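Local coordinates for hemin ABC transporter, periplasmic hemin-binding protein HutB (PDB 5KHL), which probably binds hemin in the periplasm of Vibrio cholerae and delivers it to an ABC transporter of the inner membrane for import, at residues P149-F154 with H182-P187; V208-R213 with K240-I245. One frame throughout, in Å; residues are numbered along the deposited sequence.

Contact 1: residues P149-F154 with H182-P187; sequences PKKVLF and HNPASP
A single parallel-type beta bridge between K151 and H182 joins strand 152-156 near K151, the central strand of the mixed sheet in this C-terminal lobe, to the loop that follows helix 171-178. Two backbone hydrogen bonds make it: H182 N gives its proton to K150 O at 2.8 Å, and V152 N gives its own to H182 O at 2.9 Å. Both are nearly straight, so H182 is gripped through its N and its O by the residues flanking K151. After one residue the pairing ends: P184 has no N-H to offer and N183 enters a type I turn, closed by S186 N and S186 OG, which both donate to N183 O.

Side-chain packing flanks the bridge. At the more exposed end the H182 imidazole lies under the pyrrolidine of P149, whose CB sits over one ring face, 3.9 Å from the centroid, in a CH-pi contact; the flat ring offers a face on which P149 CB and CG can rest, with H182 NE2 the ring atom nearest to both. At the buried end L153 sends CD2 against P184 CD at 3.6 Å and A185 CB at 3.7 Å, a branched tip filling the angle between a ring and a methyl, with V165 of strand 164-166 touching L153 and A185 as well.

Polar groups are matched too. K150 reaches away to L269 O. N183 holds CG anti to its backbone N (chi1 179°), which brings OD1 back toward the strand, 3.5 Å from L153 CD2, while ND2 donates to D173 and A166. An asparagine suits this place because its amide can donate and accept at once: N183 OD1 takes a proton from a water at 2.7 Å, and that water accepts from F154 N at 3.0 Å.

Contact 2: residues V208-R213 with K240-I245; sequences VLVSGR and KNIVAI
L209 and V243 lie side by side on one face of a parallel strand pair, 207-210 against the sheet-edge strand 242-244, with L209 CD2 3.8 Å from V243 CB. L209 sets CG beside its backbone N and anti to the carbonyl carbon (chi1 -55°), which brings that methyl alongside the valine. Helix 256-269 covers this face through I265 and L268. I245, just past the edge strand, adds CG2 at 4.2 Å from L209 CB. Beta-branched and leucine side chains suit such a place, since they fill the layer between sheet and helix without polar groups.

The other face is packed less closely between the two strands: V210 CG2 and I242 CG2 are 4.3 Å apart, and helix 221-227 lies against both through V224. The backbone bonds also differ in quality. V243 N to V208 O is short and straight at 2.9 Å and 174°, whereas V210 N to V243 O is stretched to 3.2 Å and bent to 143°, as the inclined strands begin to part.

Beyond them the buried G212 brings its CA near I245 O, although the local backbone, next to the poorly ordered S211, is doubtful in detail. The solvent side belongs to R213 and A244. The exposed R213 lays CB against A244 CB at 3.8 Å, chiefly with the foot of its chain; the rest leads away, with NE in a weak, long ion pair to D246. A small alanine leaves room for that aliphatic foot, while a charged tip is at home in water.

The chemistry implies that main-chain bonds set the strand register, that hydrocarbon side chains, largely buried, pack the face under helix 256-269, and that the charged end of R213 leads away from that hydrocarbon.

Contacts 1 and 2 lie about 14 Å apart, centre to centre, and meet through neighbouring strands 152-156 and 207-210 of one mixed sheet. A probable hydrogen bond links L153 O to L209 N at 2.7 Å. Contact 1 ties the central strand to a loop, while contact 2 continues the sheet to its edge. F154 adds a side-chain link: its CE1 packs on I245 CG2 at 3.5 Å. Along the chain contact 1 closes before contact 2 opens. Both belong to one lobe of a two-lobed binding protein; in this family the ligand generally sits in the cleft between lobes, and neither contact can be assigned to the hemin site from the geometry here.

Contact 1: residues P149-F154 with H182-P187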
loop_
_atom_site.group_PDB
_atom_site.type_symbol
_atom_site.label_atom_id
_atom_site.label_comp_id
_atom_site.label_asym_id
_atom_site.label_seq_id
_atom_site.Cartn_x
_atom_site.Cartn_y
_atom_site.Cartn_z
ATOM N N PRO A 149 14.985 -4.295 -18.920
ATOM C CA PRO A 149 14.381 -4.538 -17.604
ATOM C C PRO A 149 14.249 -6.032 -17.265
ATOM O O PRO A 149 14.027 -6.862 -18.157
ATOM C CB PRO A 149 12.992 -3.891 -17.734
ATOM C CG PRO A 149 13.150 -2.862 -18.786
ATOM C CD PRO A 149 14.134 -3.433 -19.760
ATOM N N LYS A 150 14.396 -6.368 -15.986
ATOM C CA LYS A 150 14.188 -7.745 -15.545
ATOM C C LYS A 150 12.705 -8.033 -15.346
ATOM O O LYS A 150 11.864 -7.175 -15.574
ATOM C CB LYS A 150 14.949 -8.023 -14.256
ATOM C CG LYS A 150 16.439 -8.196 -14.445
ATOM C CD LYS A 150 17.147 -8.195 -13.103
ATOM C CE LYS A 150 18.609 -8.541 -13.227
ATOM N NZ LYS A 150 19.300 -8.405 -11.905
ATOM N N LYS A 151 12.387 -9.248 -14.921
ATOM C CA LYS A 151 10.997 -9.649 -14.724
ATOM C C LYS A 151 10.759 -9.940 -13.256
ATOM O O LYS A 151 11.541 -10.641 -12.631
ATOM C CB LYS A 151 10.647 -10.865 -15.592
ATOM C CG LYS A 151 10.599 -10.551 -17.080
ATOM C CD LYS A 151 10.495 -11.804 -17.922
ATOM C CE LYS A 151 11.844 -12.487 -18.095
ATOM N NZ LYS A 151 11.813 -13.488 -19.217
ATOM N N VAL A 152 9.687 -9.368 -12.717
ATOM C CA VAL A 152 9.361 -9.425 -11.293
ATOM C C VAL A 152 7.874 -9.709 -11.111
ATOM O O VAL A 152 7.027 -9.037 -11.704
ATOM C CB VAL A 152 9.711 -8.090 -10.561
ATOM C CG1 VAL A 152 9.128 -8.064 -9.125
ATOM C CG2 VAL A 152 11.216 -7.876 -10.530
ATOM N N LEU A 153 7.557 -10.702 -10.289
ATOM C CA LEU A 153 6.169 -10.958 -9.930
ATOM C C LEU A 153 5.958 -10.724 -8.456
ATOM O O LEU A 153 6.845 -10.989 -7.636
ATOM C CB LEU A 153 5.749 -12.392 -10.264
ATOM C CG LEU A 153 5.550 -12.842 -11.708
ATOM C CD1 LEU A 153 5.408 -14.361 -11.710
ATOM C CD2 LEU A 153 4.344 -12.172 -12.354
ATOM N N PHE A 154 4.764 -10.252 -8.121
ATOM C CA PHE A 154 4.335 -10.241 -6.744
ATOM C C PHE A 154 3.336 -11.371 -6.504
ATOM O O PHE A 154 2.316 -11.457 -7.177
ATOM C CB PHE A 154 3.714 -8.901 -6.367
ATOM C CG PHE A 154 3.221 -8.855 -4.952
ATOM C CD1 PHE A 154 4.046 -8.426 -3.940
ATOM C CD2 PHE A 154 1.940 -9.271 -4.636
ATOM C CE1 PHE A 154 3.586 -8.392 -2.637
ATOM C CE2 PHE A 154 1.478 -9.242 -3.350
ATOM C CZ PHE A 154 2.295 -8.798 -2.348
ATOM N N HIS A 182 9.671 -5.418 -15.618
ATOM C CA HIS A 182 8.428 -5.906 -16.213
ATOM C C HIS A 182 7.629 -6.733 -15.210
ATOM O O HIS A 182 8.179 -7.604 -14.533
ATOM C CB HIS A 182 8.692 -6.787 -17.439
ATOM C CG HIS A 182 9.431 -6.105 -18.546
ATOM N ND1 HIS A 182 8.903 -5.050 -19.254
ATOM C CD2 HIS A 182 10.646 -6.360 -19.093
ATOM C CE1 HIS A 182 9.768 -4.669 -20.180
ATOM N NE2 HIS A 182 10.831 -5.449 -20.105
ATOM N N ASN A 183 6.333 -6.467 -15.124
ATOM C CA ASN A 183 5.422 -7.377 -14.446
ATOM C C ASN A 183 4.779 -8.288 -15.472
ATOM O O ASN A 183 3.800 -7.899 -16.088
ATOM C CB ASN A 183 4.341 -6.625 -13.680
ATOM C CG ASN A 183 3.373 -7.563 -12.998
ATOM O OD1 ASN A 183 3.680 -8.744 -12.803
ATOM N ND2 ASN A 183 2.195 -7.051 -12.629
ATOM N N PRO A 184 5.312 -9.511 -15.640
ATOM C CA PRO A 184 4.834 -10.409 -16.705
ATOM C C PRO A 184 3.332 -10.684 -16.615
ATOM O O PRO A 184 2.673 -10.978 -17.615
ATOM C CB PRO A 184 5.636 -11.700 -16.483
ATOM C CG PRO A 184 6.730 -11.353 -15.512
ATOM C CD PRO A 184 6.251 -10.170 -14.717
ATOM N N ALA A 185 2.792 -10.567 -15.410
ATOM C CA ALA A 185 1.367 -10.773 -15.200
ATOM C C ALA A 185 0.493 -9.598 -15.645
ATOM O O ALA A 185 -0.704 -9.786 -15.845
ATOM C CB ALA A 185 1.104 -11.076 -13.717
ATOM N N SER A 186 1.074 -8.400 -15.785
ATOM C CA SER A 186 0.282 -7.145 -15.876
ATOM C C SER A 186 -0.551 -6.933 -17.142
ATOM O O SER A 186 -1.561 -6.239 -17.094
ATOM C CB SER A 186 1.180 -5.905 -15.678
ATOM O OG SER A 186 1.973 -5.578 -16.807
ATOM N N PRO A 187 -0.138 -7.498 -18.281
ATOM C CA PRO A 187 -1.107 -7.423 -19.383
ATOM C C PRO A 187 -2.312 -8.349 -19.160
ATOM O O PRO A 187 -3.440 -7.883 -18.985
ATOM C CB PRO A 187 -0.292 -7.868 -20.598
ATOM C CG PRO A 187 0.863 -8.666 -20.011
ATOM C CD PRO A 187 1.179 -7.995 -18.719
HETATM O O HOH W 1 2.855 -9.610 -10.329
#

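Contact 2: residues V208-R213 with K240-I245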
loop_
_atom_site.group_PDB
_atom_site.type_symbol
_atom_site.label_atom_id
_atom_site.label_comp_id
_atom_site.label_asym_id
_atom_site.label_seq_id
_atom_site.Cartn_x
_atom_site.Cartn_y
_atom_site.Cartn_z
ATOM N N VAL A 208 10.834 -12.758 -7.202
ATOM C CA VAL A 208 9.478 -12.812 -6.707
ATOM C C VAL A 208 9.376 -11.986 -5.420
ATOM O O VAL A 208 10.225 -12.086 -4.533
ATOM C CB VAL A 208 9.038 -14.267 -6.495
ATOM C CG1 VAL A 208 7.721 -14.344 -5.734
ATOM C CG2 VAL A 208 8.951 -14.969 -7.845
ATOM N N LEU A 209 8.357 -11.134 -5.350
ATOM C CA LEU A 209 8.047 -10.389 -4.128
ATOM C C LEU A 209 6.884 -11.071 -3.391
ATOM O O LEU A 209 5.963 -11.578 -4.039
ATOM C CB LEU A 209 7.698 -8.937 -4.454
ATOM C CG LEU A 209 8.709 -8.128 -5.268
ATOM C CD1 LEU A 209 8.199 -6.701 -5.525
ATOM C CD2 LEU A 209 10.079 -8.120 -4.579
ATOM N N VAL A 210 6.904 -11.083 -2.056
ATOM C CA VAL A 210 5.880 -11.851 -1.345
ATOM C C VAL A 210 5.005 -11.064 -0.384
ATOM O O VAL A 210 5.487 -10.219 0.364
ATOM C CB VAL A 210 6.497 -13.020 -0.575
ATOM C CG1 VAL A 210 5.721 -13.303 0.696
ATOM C CG2 VAL A 210 6.515 -14.255 -1.459
ATOM N N SER A 211 3.711 -11.405 -0.452
ATOM C CA SER A 211 2.571 -10.829 0.282
ATOM C C SER A 211 2.851 -10.235 1.657
ATOM O O SER A 211 2.198 -10.578 2.647
ATOM C CB SER A 211 1.480 -11.903 0.422
ATOM O OG SER A 211 1.971 -13.199 0.096
ATOM N N GLY A 212 3.784 -9.298 1.702
ATOM C CA GLY A 212 4.216 -8.746 2.959
ATOM C C GLY A 212 5.507 -9.409 3.376
ATOM O O GLY A 212 5.768 -10.550 3.019
ATOM N N ARG A 213 6.325 -8.679 4.127
ATOM C CA ARG A 213 7.422 -9.277 4.869
ATOM C C ARG A 213 6.799 -10.235 5.892
ATOM O O ARG A 213 7.436 -11.172 6.381
ATOM C CB ARG A 213 8.277 -8.198 5.552
ATOM C CG ARG A 213 7.519 -6.911 5.852
ATOM C CD ARG A 213 8.236 -6.032 6.876
ATOM N NE ARG A 213 7.729 -5.995 8.266
ATOM C CZ ARG A 213 6.784 -6.753 8.839
ATOM N NH1 ARG A 213 6.491 -6.550 10.120
ATOM N NH2 ARG A 213 6.127 -7.702 8.190
ATOM N N LYS A 240 16.894 -18.448 -5.500
ATOM C CA LYS A 240 16.249 -18.081 -4.228
ATOM C C LYS A 240 16.123 -16.560 -4.105
ATOM O O LYS A 240 16.317 -15.979 -3.039
ATOM C CB LYS A 240 17.023 -18.654 -3.035
ATOM C CG LYS A 240 17.269 -20.168 -3.075
ATOM C CD LYS A 240 18.257 -20.577 -1.979
ATOM C CE LYS A 240 18.730 -22.016 -2.131
ATOM N NZ LYS A 240 17.677 -22.992 -1.744
ATOM N N ASN A 241 15.816 -15.913 -5.221
ATOM C CA ASN A 241 15.724 -14.470 -5.237
ATOM C C ASN A 241 14.296 -14.045 -4.868
ATOM O O ASN A 241 13.593 -13.404 -5.637
ATOM C CB ASN A 241 16.167 -13.940 -6.598
ATOM C CG ASN A 241 16.389 -12.436 -6.599
ATOM O OD1 ASN A 241 16.242 -11.782 -7.625
ATOM N ND2 ASN A 241 16.728 -11.882 -5.446
ATOM N N ILE A 242 13.893 -14.444 -3.660
ATOM C CA ILE A 242 12.557 -14.210 -3.114
ATOM C C ILE A 242 12.611 -13.139 -2.024
ATOM O O ILE A 242 13.177 -13.356 -0.957
ATOM C CB ILE A 242 11.956 -15.520 -2.561
ATOM C CG1 ILE A 242 11.661 -16.466 -3.727
ATOM C CG2 ILE A 242 10.682 -15.251 -1.763
ATOM C CD1 ILE A 242 11.752 -17.910 -3.350
ATOM N N VAL A 243 12.009 -11.984 -2.304
ATOM C CA VAL A 243 12.254 -10.762 -1.544
ATOM C C VAL A 243 11.001 -10.211 -0.850
ATOM O O VAL A 243 9.915 -10.161 -1.431
ATOM C CB VAL A 243 12.845 -9.671 -2.476
ATOM C CG1 VAL A 243 13.082 -8.392 -1.730
ATOM C CG2 VAL A 243 14.138 -10.177 -3.107
ATOM N N ALA A 244 11.164 -9.787 0.398
ATOM C CA ALA A 244 10.037 -9.331 1.197
ATOM C C ALA A 244 9.753 -7.863 0.959
ATOM O O ALA A 244 10.664 -7.039 0.941
ATOM C CB ALA A 244 10.300 -9.587 2.681
ATOM N N ILE A 245 8.481 -7.542 0.773
ATOM C CA ILE A 245 8.065 -6.160 0.635
ATOM C C ILE A 245 7.033 -5.846 1.733
ATOM O O ILE A 245 6.123 -6.618 1.975
ATOM C CB ILE A 245 7.506 -5.871 -0.802
ATOM C CG1 ILE A 245 7.177 -4.394 -0.981
ATOM C CG2 ILE A 245 6.276 -6.735 -1.125
ATOM C CD1 ILE A 245 6.802 -4.024 -2.417
#